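PDB 5ULJ: decapping nuclease RAI1 from Scheffersomyces stipitis, which removes the NAD cap from the 5' end of RNAs as a metal-dependent decapping nuclease, and binds and stimulates the exoribonuclease RAT1. Local coordinates for residues G141-N146 with W346-I351; C238-I243 with H253-K258. All blocks are in the same frame, centred on the assembly; numbering follows the deposited sequence.

Contact 1: residues G141-N146 with W346-I351; sequences GQLFIN and WLLQEI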
loop_
_atom_site.group_PDB
_atom_site.type_symbol
_atom_site.label_atom_id
_atom_site.label_comp_id
_atom_site.label_asym_id
_atom_site.label_seq_id
_atom_site.Cartn_x
_atom_site.Cartn_y
_atom_site.Cartn_z
ATOM N N GLY A 141 4.022 -24.610 0.163
ATOM C CA GLY A 141 3.671 -24.520 -1.242
ATOM C C GLY A 141 3.292 -23.121 -1.693
ATOM O O GLY A 141 2.669 -22.946 -2.740
ATOM N N GLN A 142 3.674 -22.120 -0.906
ATOM C CA GLN A 142 3.343 -20.732 -1.216
ATOM C C GLN A 142 4.553 -19.814 -1.067
ATOM O O GLN A 142 5.488 -20.120 -0.328
ATOM C CB GLN A 142 2.205 -20.243 -0.317
ATOM C CG GLN A 142 0.891 -20.981 -0.518
ATOM C CD GLN A 142 -0.125 -20.680 0.568
ATOM O OE1 GLN A 142 0.236 -20.391 1.710
ATOM N NE2 GLN A 142 -1.402 -20.748 0.216
ATOM N N LEU A 143 4.529 -18.689 -1.776
ATOM C CA LEU A 143 5.586 -17.691 -1.659
ATOM C C LEU A 143 5.150 -16.540 -0.760
ATOM O O LEU A 143 4.095 -15.942 -0.967
ATOM C CB LEU A 143 5.986 -17.152 -3.034
ATOM C CG LEU A 143 6.679 -18.115 -3.999
ATOM C CD1 LEU A 143 7.289 -17.352 -5.168
ATOM C CD2 LEU A 143 7.737 -18.934 -3.277
ATOM N N PHE A 144 5.970 -16.239 0.239
ATOM C CA PHE A 144 5.717 -15.113 1.127
ATOM C C PHE A 144 6.711 -14.000 0.816
ATOM O O PHE A 144 7.913 -14.243 0.726
ATOM C CB PHE A 144 5.815 -15.546 2.592
ATOM C CG PHE A 144 4.773 -16.553 2.996
ATOM C CD1 PHE A 144 4.911 -17.891 2.659
ATOM C CD2 PHE A 144 3.653 -16.161 3.710
ATOM C CE1 PHE A 144 3.951 -18.817 3.026
ATOM C CE2 PHE A 144 2.690 -17.082 4.081
ATOM C CZ PHE A 144 2.840 -18.411 3.738
ATOM N N ILE A 145 6.205 -12.785 0.634
ATOM C CA ILE A 145 7.048 -11.671 0.218
ATOM C C ILE A 145 6.941 -10.483 1.167
ATOM O O ILE A 145 5.847 -9.999 1.459
ATOM C CB ILE A 145 6.698 -11.209 -1.211
ATOM C CG1 ILE A 145 6.866 -12.366 -2.199
ATOM C CG2 ILE A 145 7.560 -10.024 -1.619
ATOM C CD1 ILE A 145 6.547 -12.002 -3.635
ATOM N N ASN A 146 8.089 -10.017 1.646
ATOM C CA ASN A 146 8.139 -8.876 2.548
ATOM C C ASN A 146 9.390 -8.043 2.307
ATOM O O ASN A 146 10.382 -8.540 1.774
ATOM C CB ASN A 146 8.091 -9.344 4.005
ATOM C CG ASN A 146 7.853 -8.203 4.978
ATOM O OD1 ASN A 146 7.220 -7.205 4.638
ATOM N ND2 ASN A 146 8.367 -8.345 6.196
ATOM N N TRP A 346 8.090 -14.562 -13.398
ATOM C CA TRP A 346 9.504 -14.893 -13.248
ATOM C C TRP A 346 9.795 -15.492 -11.876
ATOM O O TRP A 346 10.491 -16.502 -11.765
ATOM C CB TRP A 346 10.365 -13.647 -13.475
ATOM C CG TRP A 346 11.837 -13.919 -13.574
ATOM C CD1 TRP A 346 12.456 -14.766 -14.447
ATOM C CD2 TRP A 346 12.878 -13.325 -12.788
ATOM N NE1 TRP A 346 13.815 -14.744 -14.245
ATOM C CE2 TRP A 346 14.099 -13.866 -13.233
ATOM C CE3 TRP A 346 12.894 -12.391 -11.746
ATOM C CZ2 TRP A 346 15.325 -13.506 -12.675
ATOM C CZ3 TRP A 346 14.112 -12.034 -11.193
ATOM C CH2 TRP A 346 15.310 -12.590 -11.660
ATOM N N LEU A 347 9.254 -14.866 -10.837
ATOM C CA LEU A 347 9.461 -15.322 -9.467
ATOM C C LEU A 347 8.895 -16.719 -9.238
ATOM O O LEU A 347 9.520 -17.553 -8.583
ATOM C CB LEU A 347 8.831 -14.339 -8.478
ATOM C CG LEU A 347 9.442 -12.939 -8.459
ATOM C CD1 LEU A 347 8.743 -12.058 -7.435
ATOM C CD2 LEU A 347 10.932 -13.020 -8.178
ATOM N N LEU A 348 7.710 -16.973 -9.782
ATOM C CA LEU A 348 7.065 -18.270 -9.620
ATOM C C LEU A 348 7.779 -19.359 -10.417
ATOM O O LEU A 348 7.674 -20.543 -10.097
ATOM C CB LEU A 348 5.596 -18.191 -10.033
ATOM C CG LEU A 348 4.677 -17.417 -9.088
ATOM C CD1 LEU A 348 3.249 -17.452 -9.596
ATOM C CD2 LEU A 348 4.755 -17.984 -7.681
ATOM N N GLN A 349 8.507 -18.953 -11.453
ATOM C CA GLN A 349 9.246 -19.896 -12.285
ATOM C C GLN A 349 10.626 -20.208 -11.716
ATOM O O GLN A 349 11.132 -21.320 -11.870
ATOM C CB GLN A 349 9.397 -19.354 -13.707
ATOM C CG GLN A 349 8.148 -19.460 -14.563
ATOM C CD GLN A 349 8.338 -18.848 -15.938
ATOM O OE1 GLN A 349 9.379 -18.258 -16.228
ATOM N NE2 GLN A 349 7.331 -18.986 -16.792
ATOM N N GLU A 350 11.233 -19.225 -11.058
ATOM C CA GLU A 350 12.631 -19.333 -10.656
ATOM C C GLU A 350 12.823 -19.735 -9.197
ATOM O O GLU A 350 13.906 -20.173 -8.810
ATOM C CB GLU A 350 13.354 -18.011 -10.923
ATOM C CG GLU A 350 13.388 -17.616 -12.390
ATOM C CD GLU A 350 13.978 -18.699 -13.274
ATOM O OE1 GLU A 350 14.922 -19.384 -12.829
ATOM O OE2 GLU A 350 13.493 -18.868 -14.412
ATOM N N ILE A 351 11.783 -19.583 -8.387
ATOM C CA ILE A 351 11.873 -19.961 -6.983
ATOM C C ILE A 351 11.148 -21.276 -6.727
ATOM O O ILE A 351 9.924 -21.340 -6.822
ATOM C CB ILE A 351 11.296 -18.870 -6.066
ATOM C CG1 ILE A 351 12.065 -17.562 -6.259
ATOM C CG2 ILE A 351 11.351 -19.312 -4.611
ATOM C CD1 ILE A 351 11.466 -16.386 -5.528
#

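Contact 2: residues C238-I243 with H253-K258; sequences CVWDYI and HYMELK. With CA (calcium ion), chain E; 0WD ([[(2R,3S,4R,5R)-5-(3-aminocarbonyl-4H-pyridin-1-yl)-3,4-bis(oxidanyl)oxolan-2-yl]methoxy-oxidanyl-phosphoryl] [(2R,3S,4R,5R)-5-(6-aminopurin-9-yl)-4-oxidanyl-3-phosphonooxy-oxolan-2-yl]methyl hydrogen phosphate), chain F.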
loop_
_atom_site.group_PDB
_atom_site.type_symbol
_atom_site.label_atom_id
_atom_site.label_comp_id
_atom_site.label_asym_id
_atom_site.label_seq_id
_atom_site.Cartn_x
_atom_site.Cartn_y
_atom_site.Cartn_z
ATOM N N CYS A 238 -11.019 5.122 3.305
ATOM C CA CYS A 238 -12.414 5.276 3.705
ATOM C C CYS A 238 -13.390 4.609 2.740
ATOM O O CYS A 238 -12.990 4.018 1.736
ATOM C CB CYS A 238 -12.763 6.761 3.838
ATOM S SG CYS A 238 -12.822 7.655 2.268
ATOM N N VAL A 239 -14.674 4.712 3.064
ATOM C CA VAL A 239 -15.740 4.194 2.218
ATOM C C VAL A 239 -16.502 5.348 1.572
ATOM O O VAL A 239 -16.795 6.350 2.227
ATOM C CB VAL A 239 -16.715 3.304 3.024
ATOM C CG1 VAL A 239 -17.991 3.032 2.241
ATOM C CG2 VAL A 239 -16.037 2.004 3.412
ATOM N N TRP A 240 -16.805 5.211 0.284
ATOM C CA TRP A 240 -17.539 6.236 -0.451
ATOM C C TRP A 240 -18.970 6.382 0.051
ATOM O O TRP A 240 -19.435 7.491 0.308
ATOM C CB TRP A 240 -17.538 5.918 -1.949
ATOM C CG TRP A 240 -18.531 6.710 -2.747
ATOM C CD1 TRP A 240 -19.666 6.239 -3.340
ATOM C CD2 TRP A 240 -18.484 8.114 -3.037
ATOM N NE1 TRP A 240 -20.325 7.259 -3.983
ATOM C CE2 TRP A 240 -19.619 8.421 -3.811
ATOM C CE3 TRP A 240 -17.588 9.141 -2.716
ATOM C CZ2 TRP A 240 -19.885 9.710 -4.271
ATOM C CZ3 TRP A 240 -17.854 10.420 -3.174
ATOM C CH2 TRP A 240 -18.992 10.693 -3.942
ATOM N N ASP A 241 -19.666 5.259 0.194
ATOM C CA ASP A 241 -21.053 5.289 0.639
ATOM C C ASP A 241 -21.315 4.353 1.818
ATOM O O ASP A 241 -21.545 4.809 2.937
ATOM C CB ASP A 241 -21.992 4.948 -0.522
ATOM C CG ASP A 241 -21.456 3.834 -1.401
ATOM O OD1 ASP A 241 -20.703 2.977 -0.892
ATOM O OD2 ASP A 241 -21.793 3.812 -2.603
ATOM N N TYR A 242 -21.276 3.049 1.569
ATOM C CA TYR A 242 -21.667 2.076 2.583
ATOM C C TYR A 242 -20.951 0.738 2.429
ATOM O O TYR A 242 -20.482 0.391 1.346
ATOM C CB TYR A 242 -23.181 1.848 2.529
ATOM C CG TYR A 242 -23.652 1.255 1.218
ATOM C CD1 TYR A 242 -23.924 2.067 0.124
ATOM C CD2 TYR A 242 -23.821 -0.116 1.072
ATOM C CE1 TYR A 242 -24.348 1.532 -1.078
ATOM C CE2 TYR A 242 -24.245 -0.661 -0.126
ATOM C CZ TYR A 242 -24.508 0.167 -1.196
ATOM O OH TYR A 242 -24.931 -0.370 -2.391
ATOM N N ILE A 243 -20.877 -0.008 3.526
ATOM C CA ILE A 243 -20.427 -1.393 3.492
ATOM C C ILE A 243 -21.637 -2.314 3.374
ATOM O O ILE A 243 -22.470 -2.363 4.279
ATOM C CB ILE A 243 -19.620 -1.771 4.750
ATOM C CG1 ILE A 243 -18.368 -0.898 4.873
ATOM C CG2 ILE A 243 -19.254 -3.251 4.726
ATOM C CD1 ILE A 243 -17.202 -1.378 4.034
ATOM N N HIS A 253 -16.658 -0.089 -2.952
ATOM C CA HIS A 253 -17.165 0.984 -2.105
ATOM C C HIS A 253 -16.044 1.726 -1.384
ATOM O O HIS A 253 -16.283 2.740 -0.728
ATOM C CB HIS A 253 -18.163 0.426 -1.089
ATOM C CG HIS A 253 -19.344 -0.248 -1.715
ATOM N ND1 HIS A 253 -20.504 0.427 -2.032
ATOM C CD2 HIS A 253 -19.544 -1.533 -2.089
ATOM C CE1 HIS A 253 -21.366 -0.414 -2.570
ATOM N NE2 HIS A 253 -20.810 -1.611 -2.618
ATOM N N TYR A 254 -14.821 1.222 -1.511
ATOM C CA TYR A 254 -13.668 1.833 -0.857
ATOM C C TYR A 254 -13.166 3.060 -1.611
ATOM O O TYR A 254 -13.432 3.222 -2.801
ATOM C CB TYR A 254 -12.533 0.819 -0.717
ATOM C CG TYR A 254 -12.770 -0.253 0.322
ATOM C CD1 TYR A 254 -13.579 -0.017 1.427
ATOM C CD2 TYR A 254 -12.176 -1.501 0.199
ATOM C CE1 TYR A 254 -13.791 -1.002 2.379
ATOM C CE2 TYR A 254 -12.381 -2.487 1.142
ATOM C CZ TYR A 254 -13.189 -2.234 2.229
ATOM O OH TYR A 254 -13.391 -3.221 3.165
ATOM N N MET A 255 -12.431 3.916 -0.906
ATOM C CA MET A 255 -11.840 5.109 -1.504
ATOM C C MET A 255 -10.385 5.284 -1.099
ATOM O O MET A 255 -9.923 4.699 -0.120
ATOM C CB MET A 255 -12.611 6.363 -1.100
ATOM C CG MET A 255 -14.000 6.484 -1.668
ATOM S SD MET A 255 -14.709 8.071 -1.195
ATOM C CE MET A 255 -13.588 9.195 -2.014
ATOM N N GLU A 256 -9.675 6.111 -1.856
ATOM C CA GLU A 256 -8.329 6.522 -1.489
ATOM C C GLU A 256 -8.275 8.042 -1.369
ATOM O O GLU A 256 -8.841 8.755 -2.197
ATOM C CB GLU A 256 -7.309 6.028 -2.515
ATOM C CG GLU A 256 -5.865 6.213 -2.088
ATOM C CD GLU A 256 -5.475 5.309 -0.932
ATOM O OE1 GLU A 256 -6.168 4.295 -0.704
ATOM O OE2 GLU A 256 -4.475 5.615 -0.250
ATOM N N LEU A 257 -7.601 8.532 -0.334
ATOM C CA LEU A 257 -7.484 9.969 -0.112
ATOM C C LEU A 257 -6.030 10.419 -0.219
ATOM O O LEU A 257 -5.148 9.857 0.428
ATOM C CB LEU A 257 -8.059 10.351 1.252
ATOM C CG LEU A 257 -9.539 10.028 1.470
ATOM C CD1 LEU A 257 -10.007 10.529 2.826
ATOM C CD2 LEU A 257 -10.390 10.617 0.353
ATOM N N LYS A 258 -5.787 11.432 -1.045
ATOM C CA LYS A 258 -4.434 11.928 -1.270
ATOM C C LYS A 258 -4.381 13.451 -1.230
ATOM O O LYS A 258 -5.391 14.121 -1.443
ATOM C CB LYS A 258 -3.898 11.438 -2.617
ATOM C CG LYS A 258 -3.893 9.930 -2.799
ATOM C CD LYS A 258 -2.812 9.271 -1.966
ATOM C CE LYS A 258 -2.628 7.820 -2.374
ATOM N NZ LYS A 258 -1.590 7.133 -1.559
HETATM CA CA CA E . -3.981 7.777 1.547
HETATM C C1M 0WD F . 2.376 -1.437 7.075
HETATM C C2M 0WD F . 2.779 -0.523 5.953
HETATM O O2M 0WD F . 4.067 0.057 6.210
HETATM C C3M 0WD F . 1.695 0.490 6.147
HETATM O O3M 0WD F . 1.894 1.092 7.428
HETATM O O4M 0WD F . 1.017 -1.721 6.684
HETATM C C4M 0WD F . 0.479 -0.439 6.224
HETATM C C5M 0WD F . -0.226 -0.609 4.868
HETATM O O5M 0WD F . 0.532 -1.406 3.955
HETATM P PN 0WD F . 0.452 -1.059 2.383
HETATM O O1N 0WD F . -0.982 -0.691 2.368
HETATM O O2N 0WD F . 0.997 -2.308 1.809
HETATM O O3P 0WD F . 1.395 0.231 2.207
HETATM P PA 0WD F . 1.258 1.396 1.118
HETATM O O1A 0WD F . 2.603 1.955 0.861
HETATM O O2A 0WD F . 0.441 0.912 -0.016
HETATM O O5B 0WD F . 0.403 2.493 1.933
HETATM C C5B 0WD F . 1.033 3.686 2.403
HETATM C C4B 0WD F . 0.412 4.110 3.738
HETATM C C3B 0WD F . 0.315 5.608 3.853
HETATM O O3B 0WD F . -0.664 6.147 2.944
HETATM P "P2'" 0WD F . -0.221 6.874 1.601
HETATM O OP2 0WD F . -1.306 7.868 1.439
HETATM O OP1 0WD F . 1.088 7.455 1.931
HETATM O OP3 0WD F . -0.223 5.800 0.598
HETATM O O4B 0WD F . 1.284 3.818 4.853
HETATM C C1B 0WD F . 0.868 4.747 5.906
HETATM C C2B 0WD F . -0.204 5.616 5.256
HETATM O O2B 0WD F . -1.457 4.924 5.287
HETATM O O HOH W 1 -3.292 7.523 4.245
HETATM O O HOH W 2 -3.746 5.214 1.892
#

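Contact 1: residues G141-N146 with W346-I351
Leu143, on strand 142-147, meets the last turn of helix 333-350 with the two branches of its isobutyl group. Its CB points at the helix and carries CG, which lies beside the backbone N and anti to the carbonyl carbon (chi1 -67°). Leu143 CG itself comes within 4.2 Å of Leu348 CD2. From there the methyls part: Leu143 CD1 presses on the same Leu348 CD2 at 3.6 Å and lies 4.1 Å from Leu347 O, whereas Leu143 CD2 reaches Ile351 CG2 at 3.9 Å. Leu143 thus spans the end of the helix, touching Leu347 and Leu348 in its last turn and Ile351, the first residue to leave it. Leu347 O is already taken up by the helical bond from Ile351 N, 3.0 Å away, and offers the methyl no more than van der Waals contact. Two residues further along the strand, Ile145 CD1 faces Leu347 CD1 more loosely at 4.4 Å. The axes of strand segment 142-146 and helix segment 346-350 come within 10.4 Å, a separation bridged by side chains. Strand 132-139 lines the same interface, with Ala138 beside Leu143 and Val136 against both Ile145 and Ile351; Leu373 of strand 370-375 also packs on Ile351. No hydrogen bond or charge pair links the two segments, so what joins them is apolar packing, with little to impose a strict direction on the join.

Contact 2: residues C238-I243 with H253-K258
Asp241 OD1 accepts two hydrogen bonds: His253 ND1 reaches its syn side at 2.8 Å, nearly in the imidazole plane, and Tyr242 N its anti side. The carboxylate and imidazole planes are turned 52° apart. The same imidazole directs its edge at the face of Tyr242 in an edge-to-face pair, His253 CE1 lying 3.5 Å from Tyr242 CZ. With an alanine at Asp241, His253 ND1 and Tyr242 N would probably lose their shared acceptor, and the imidazole would be freer to turn. Just outside the strands, Trp240 N meets His253 O almost head-on at 2.7 Å; within them Met255 N bonds to Cys238 O, an antiparallel hydrogen-bonded pair. Met255 has CG beside its backbone N and SD extended (chi2 -176°), which puts Met255 SD at the edge of the Trp240 ring, 3.4 Å from Trp240 CE3, a Met-aromatic contact. Past the pairing, Glu256 OE2 and Leu257 O bind calcium with Asp237 of strand 228-239, two waters and the 3'-phosphate oxygen OP2 of the ligand; Lys258 NZ approaches that phosphate. Strand 254-261, flanked by strands 228-239 and 290-296, carries residues consistent with the E-x-K of the PD-(D/E)XK motif, with helix 266-286 packing against Glu256 and Lys258.

Followed from the N terminus, the chain first lays down 141-146, half of contact 1, then runs through helices 149-166 and 169-188 before reaching strand 228-239. There contact 2 closes a short loop, with only nine residues between its segments, and the chain continues through helix 266-286 to helix 333-350, where 346-351 returns to 141-146 and closes contact 1 across 199 residues. The short closure therefore falls wholly within the long one. Their centres lie 32 Å apart, on opposite sides of the chain's centre, and the two do not touch. Contact 1 joins helix 333-350 to strand 142-147, whereas contact 2 pairs consecutive strands that lead into the metal site.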